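Side-chain contacts in histidinol-phosphatase (Listeria monocytogenes serotype 4b str. H7858, PDB 6NLR), which probably hydrolyses histidinol phosphate to histidinol and phosphate in histidine biosynthesis, using a trinuclear metal centre of the PHP family: residues P42-F47 / E101-D106; E194-F199 / C233-P238. All coordinates share one frame; numbering follows the deposited sequence.

Interaction 1 joins the turn after strand 34-40 to helix 101-111, which follows strand 87-95; the two are neighbouring parallel strands. Interaction 2 belongs to the later part of the chain, where loops following strands 178-179 and 220-224 meet; those are neighbouring parallel strands too. Along the chain both segments of interaction 1 precede those of interaction 2, and the two contacts flank the middle of the molecule. Their centres lie about 31 Å apart, and their nearest atoms about 18 Å apart. Each therefore ties together connections that follow adjacent strands of the distorted barrel expected of a PHP domain, and the two do not touch.

Interaction 1 (P42-F47 / E101-D106); sequences PLSSEF and EDFTRD
F103 leaves helix 101-111 with CG anti to its backbone N (chi1 163°), which carries the ring over to S44, whose own CB is directed at the helix. The meeting is a CH-pi contact: S44 CB sits over the ring face of F103, 3.6 Å from the centroid and 12° off the ring normal. The backbone beside it follows the ring outward, S44 N lying over the face at 3.5 Å from F103 CZ. At the ring edge the partner is P42 O, 3.6 Å from F103 CZ and near the ring plane. One phenyl group thus covers both the CB of S44 and the peptide segment leading into it.

The S44 hydroxyl is occupied within its own segment. S44 OG accepts from F47 N at 2.8 Å and a nearly straight 169°, the N-cap bond of the short helix 45-48, while CB stays turned to F103. F47 itself packs against F124, edge-to-face, and against F131. T104, next to F103 in sequence, touches V94 of strand 87-95, on the sheet side of the helix. The whole is an N-capped helix start, its cap residue covered by an aromatic side chain from a helix of the PHP domain.

Interaction 2 (E194-F199 / C233-P238); sequences EDTSDF and CGETYP
Between the two segments, T196 and E235 make the entire contact, joined by one hydrogen bond and a small apolar touch. T196 OG1 donates to E235 OE2 at 3.1 Å, a fairly long bond that reaches the carboxylate on its anti side, 22° out of its plane. Beside it, T196 CG2 rests 3.7 Å from E235 CG, so the threonine uses both branches. Its chi1 of 56° places the hydroxyl between the backbone N and the carbonyl carbon, with the methyl beside the N.

The glutamate's chain bends at chi2 (50°), which folds the carboxylate back toward its own backbone. There the other oxygen, E235 OE1, takes the N-H of T236 at 2.9 Å through its anti lone pair. K275 forms a salt bridge with the same oxygen and also bonds to T236 OG1, whose hydroxyl donates to P238 O at 2.6 Å. This carboxylate is therefore held from its own loop and from helix 269-276 as well as by T196.

Around the threonine, D195 makes an Asx turn: D195 OD1 accepts from S197 N at 2.9 Å. S197 OG donates to the same oxygen at 2.6 Å, from its syn side, so two donors fix the aspartate at this bend. T196 also touches Q189.

With the lysine offsetting its charge, E235 is likely to stay ionised, and the neutral threonine hydroxyl adds a directional but modest tie between two surface loops, though crystal packing against both loops may contribute to the observed geometry.

Interaction 1 (P42-F47 / E101-D106)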
loop_
_atom_site.group_PDB
_atom_site.type_symbol
_atom_site.label_atom_id
_atom_site.label_comp_id
_atom_site.label_asym_id
_atom_site.label_seq_id
_atom_site.Cartn_x
_atom_site.Cartn_y
_atom_site.Cartn_z
ATOM N N PRO A 42 -6.673 11.043 -3.743
ATOM C CA PRO A 42 -6.448 12.359 -3.143
ATOM C C PRO A 42 -6.636 12.387 -1.614
ATOM O O PRO A 42 -7.562 11.754 -1.117
ATOM C CB PRO A 42 -7.515 13.239 -3.817
ATOM C CG PRO A 42 -7.749 12.575 -5.160
ATOM C CD PRO A 42 -7.608 11.087 -4.876
ATOM N N LEU A 43 -5.753 13.090 -0.894
ATOM C CA LEU A 43 -5.856 13.210 0.592
ATOM C C LEU A 43 -6.954 14.203 0.955
ATOM O O LEU A 43 -7.223 15.085 0.164
ATOM C CB LEU A 43 -4.533 13.664 1.191
ATOM C CG LEU A 43 -3.345 12.744 0.940
ATOM C CD1 LEU A 43 -2.093 13.340 1.561
ATOM C CD2 LEU A 43 -3.611 11.370 1.509
ATOM N N SER A 44 -7.591 14.025 2.109
ATOM C CA SER A 44 -8.478 15.032 2.742
ATOM C C SER A 44 -7.700 16.351 2.876
ATOM O O SER A 44 -6.567 16.312 3.405
ATOM C CB SER A 44 -8.980 14.536 4.079
ATOM O OG SER A 44 -9.169 15.620 4.969
ATOM N N SER A 45 -8.274 17.474 2.429
ATOM C CA SER A 45 -7.688 18.821 2.636
ATOM C C SER A 45 -7.628 19.136 4.141
ATOM O O SER A 45 -6.673 19.827 4.542
ATOM C CB SER A 45 -8.429 19.885 1.856
ATOM O OG SER A 45 -9.794 19.922 2.244
ATOM N N GLU A 46 -8.585 18.656 4.946
ATOM C CA GLU A 46 -8.573 18.815 6.426
ATOM C C GLU A 46 -7.371 18.061 7.007
ATOM O O GLU A 46 -6.693 18.598 7.879
ATOM C CB GLU A 46 -9.849 18.286 7.092
ATOM C CG GLU A 46 -11.052 19.175 6.905
ATOM C CD GLU A 46 -10.830 20.584 7.431
ATOM O OE1 GLU A 46 -10.605 20.755 8.670
ATOM O OE2 GLU A 46 -10.836 21.498 6.598
ATOM N N PHE A 47 -7.153 16.826 6.580
ATOM C CA PHE A 47 -6.012 15.996 7.036
ATOM C C PHE A 47 -4.693 16.731 6.753
ATOM O O PHE A 47 -3.794 16.781 7.584
ATOM C CB PHE A 47 -6.064 14.630 6.343
ATOM C CG PHE A 47 -4.857 13.795 6.646
ATOM C CD1 PHE A 47 -4.798 13.040 7.805
ATOM C CD2 PHE A 47 -3.756 13.825 5.808
ATOM C CE1 PHE A 47 -3.657 12.310 8.113
ATOM C CE2 PHE A 47 -2.625 13.083 6.114
ATOM C CZ PHE A 47 -2.578 12.345 7.266
ATOM N N GLU A 101 -12.363 8.868 8.821
ATOM C CA GLU A 101 -13.191 7.795 8.200
ATOM C C GLU A 101 -14.338 8.423 7.402
ATOM O O GLU A 101 -14.660 7.891 6.332
ATOM C CB GLU A 101 -13.699 6.810 9.258
ATOM C CG GLU A 101 -12.580 5.956 9.818
ATOM C CD GLU A 101 -12.995 4.821 10.728
ATOM O OE1 GLU A 101 -14.219 4.722 11.076
ATOM O OE2 GLU A 101 -12.091 4.028 11.096
ATOM N N ASP A 102 -14.943 9.507 7.891
ATOM C CA ASP A 102 -16.078 10.160 7.186
ATOM C C ASP A 102 -15.604 10.605 5.801
ATOM O O ASP A 102 -16.329 10.350 4.824
ATOM C CB ASP A 102 -16.683 11.334 7.968
ATOM C CG ASP A 102 -17.402 10.924 9.243
ATOM O OD1 ASP A 102 -17.545 9.706 9.462
ATOM O OD2 ASP A 102 -17.797 11.827 10.029
ATOM N N PHE A 103 -14.452 11.268 5.708
ATOM C CA PHE A 103 -13.895 11.719 4.405
ATOM C C PHE A 103 -13.728 10.487 3.505
ATOM O O PHE A 103 -14.154 10.502 2.360
ATOM C CB PHE A 103 -12.560 12.459 4.546
ATOM C CG PHE A 103 -11.811 12.552 3.243
ATOM C CD1 PHE A 103 -12.142 13.516 2.302
ATOM C CD2 PHE A 103 -10.847 11.605 2.912
ATOM C CE1 PHE A 103 -11.487 13.565 1.082
ATOM C CE2 PHE A 103 -10.193 11.652 1.688
ATOM C CZ PHE A 103 -10.518 12.628 0.778
ATOM N N THR A 104 -13.104 9.430 4.013
ATOM C CA THR A 104 -12.740 8.267 3.179
ATOM C C THR A 104 -14.020 7.579 2.688
ATOM O O THR A 104 -14.086 7.233 1.508
ATOM C CB THR A 104 -11.793 7.343 3.949
ATOM O OG1 THR A 104 -10.691 8.141 4.388
ATOM C CG2 THR A 104 -11.333 6.173 3.110
ATOM N N ARG A 105 -14.998 7.413 3.572
ATOM C CA ARG A 105 -16.314 6.788 3.282
ATOM C C ARG A 105 -17.009 7.611 2.185
ATOM O O ARG A 105 -17.524 6.997 1.231
ATOM C CB ARG A 105 -17.141 6.658 4.574
ATOM C CG ARG A 105 -18.493 5.976 4.407
ATOM C CD ARG A 105 -19.343 5.976 5.672
ATOM N NE ARG A 105 -18.572 5.497 6.800
ATOM C CZ ARG A 105 -18.157 6.236 7.832
ATOM N NH1 ARG A 105 -18.472 7.521 7.932
ATOM N NH2 ARG A 105 -17.429 5.673 8.779
ATOM N N ASP A 106 -17.033 8.946 2.309
ATOM C CA ASP A 106 -17.692 9.833 1.312
ATOM C C ASP A 106 -16.975 9.696 -0.033
ATOM O O ASP A 106 -17.650 9.623 -1.053
ATOM C CB ASP A 106 -17.717 11.286 1.778
ATOM C CG ASP A 106 -18.660 11.537 2.948
ATOM O OD1 ASP A 106 -19.420 10.607 3.319
ATOM O OD2 ASP A 106 -18.621 12.668 3.488
#

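Interaction 2 (E194-F199 / C233-P238)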
loop_
_atom_site.group_PDB
_atom_site.type_symbol
_atom_site.label_atom_id
_atom_site.label_comp_id
_atom_site.label_asym_id
_atom_site.label_seq_id
_atom_site.Cartn_x
_atom_site.Cartn_y
_atom_site.Cartn_z
ATOM N N GLU A 194 17.635 -2.879 12.816
ATOM C CA GLU A 194 16.517 -3.827 12.979
ATOM C C GLU A 194 16.376 -4.624 11.688
ATOM O O GLU A 194 16.806 -4.136 10.604
ATOM C CB GLU A 194 15.215 -3.070 13.238
ATOM C CG GLU A 194 15.177 -2.375 14.584
ATOM C CD GLU A 194 14.997 -3.286 15.784
ATOM O OE1 GLU A 194 14.828 -4.525 15.597
ATOM O OE2 GLU A 194 15.099 -2.763 16.909
ATOM N N ASP A 195 15.800 -5.821 11.811
ATOM C CA ASP A 195 15.460 -6.722 10.683
ATOM C C ASP A 195 14.301 -7.616 11.166
ATOM O O ASP A 195 13.818 -7.450 12.316
ATOM C CB ASP A 195 16.719 -7.442 10.178
ATOM C CG ASP A 195 17.395 -8.318 11.210
ATOM O OD1 ASP A 195 16.636 -9.020 11.939
ATOM O OD2 ASP A 195 18.661 -8.296 11.305
ATOM N N THR A 196 13.807 -8.489 10.311
ATOM C CA THR A 196 12.564 -9.251 10.592
ATOM C C THR A 196 12.946 -10.487 11.403
ATOM O O THR A 196 12.015 -11.238 11.749
ATOM C CB THR A 196 11.792 -9.540 9.297
ATOM O OG1 THR A 196 12.645 -10.234 8.391
ATOM C CG2 THR A 196 11.273 -8.275 8.651
ATOM N N SER A 197 14.222 -10.685 11.747
ATOM C CA SER A 197 14.668 -11.888 12.475
ATOM C C SER A 197 14.167 -11.849 13.928
ATOM O O SER A 197 14.230 -12.897 14.588
ATOM C CB SER A 197 16.169 -12.082 12.396
ATOM O OG SER A 197 16.851 -11.224 13.294
ATOM N N ASP A 198 13.788 -10.697 14.480
ATOM C CA ASP A 198 13.652 -10.639 15.966
ATOM C C ASP A 198 12.408 -9.831 16.377
ATOM O O ASP A 198 12.405 -9.165 17.469
ATOM C CB ASP A 198 14.977 -10.185 16.587
ATOM C CG ASP A 198 15.103 -8.675 16.619
ATOM O OD1 ASP A 198 14.725 -8.031 15.606
ATOM O OD2 ASP A 198 15.514 -8.148 17.683
ATOM N N PHE A 199 11.324 -9.955 15.622
ATOM C CA PHE A 199 9.980 -9.475 16.067
ATOM C C PHE A 199 9.731 -9.952 17.502
ATOM O O PHE A 199 9.854 -11.146 17.752
ATOM C CB PHE A 199 8.859 -9.959 15.138
ATOM C CG PHE A 199 8.790 -9.281 13.797
ATOM C CD1 PHE A 199 9.595 -8.190 13.485
ATOM C CD2 PHE A 199 7.910 -9.730 12.829
ATOM C CE1 PHE A 199 9.530 -7.580 12.233
ATOM C CE2 PHE A 199 7.827 -9.106 11.594
ATOM C CZ PHE A 199 8.641 -8.044 11.296
ATOM N N CYS A 233 15.414 -1.348 3.560
ATOM C CA CYS A 233 14.438 -2.444 3.848
ATOM C C CYS A 233 15.078 -3.806 3.554
ATOM O O CYS A 233 15.656 -4.361 4.492
ATOM C CB CYS A 233 13.132 -2.257 3.083
ATOM S SG CYS A 233 11.845 -3.418 3.595
ATOM N N GLY A 234 14.975 -4.308 2.308
ATOM C CA GLY A 234 15.540 -5.602 1.873
ATOM C C GLY A 234 14.585 -6.768 2.098
ATOM O O GLY A 234 15.032 -7.910 1.956
ATOM N N GLU A 235 13.316 -6.506 2.441
ATOM C CA GLU A 235 12.318 -7.540 2.816
ATOM C C GLU A 235 10.984 -7.335 2.066
ATOM O O GLU A 235 10.643 -6.187 1.753
ATOM C CB GLU A 235 12.146 -7.453 4.337
ATOM C CG GLU A 235 11.409 -8.625 4.936
ATOM C CD GLU A 235 11.968 -9.962 4.501
ATOM O OE1 GLU A 235 11.660 -10.416 3.332
ATOM O OE2 GLU A 235 12.728 -10.529 5.314
ATOM N N THR A 236 10.237 -8.419 1.829
ATOM C CA THR A 236 8.835 -8.344 1.326
ATOM C C THR A 236 7.939 -7.809 2.441
ATOM O O THR A 236 8.263 -7.981 3.627
ATOM C CB THR A 236 8.302 -9.680 0.806
ATOM O OG1 THR A 236 8.383 -10.581 1.909
ATOM C CG2 THR A 236 9.076 -10.186 -0.392
ATOM N N TYR A 237 6.840 -7.181 2.058
ATOM C CA TYR A 237 5.763 -6.789 2.992
ATOM C C TYR A 237 4.596 -7.720 2.710
ATOM O O TYR A 237 3.943 -7.563 1.669
ATOM C CB TYR A 237 5.304 -5.330 2.807
ATOM C CG TYR A 237 6.357 -4.251 2.655
ATOM C CD1 TYR A 237 7.151 -3.847 3.712
ATOM C CD2 TYR A 237 6.506 -3.556 1.459
ATOM C CE1 TYR A 237 8.079 -2.821 3.582
ATOM C CE2 TYR A 237 7.394 -2.497 1.319
ATOM C CZ TYR A 237 8.174 -2.115 2.392
ATOM O OH TYR A 237 9.045 -1.067 2.302
ATOM N N PRO A 238 4.272 -8.697 3.593
ATOM C CA PRO A 238 4.987 -8.943 4.842
ATOM C C PRO A 238 6.142 -9.929 4.641
ATOM O O PRO A 238 6.329 -10.481 3.552
ATOM C CB PRO A 238 3.870 -9.491 5.729
ATOM C CG PRO A 238 2.928 -10.218 4.768
ATOM C CD PRO A 238 3.131 -9.599 3.410
#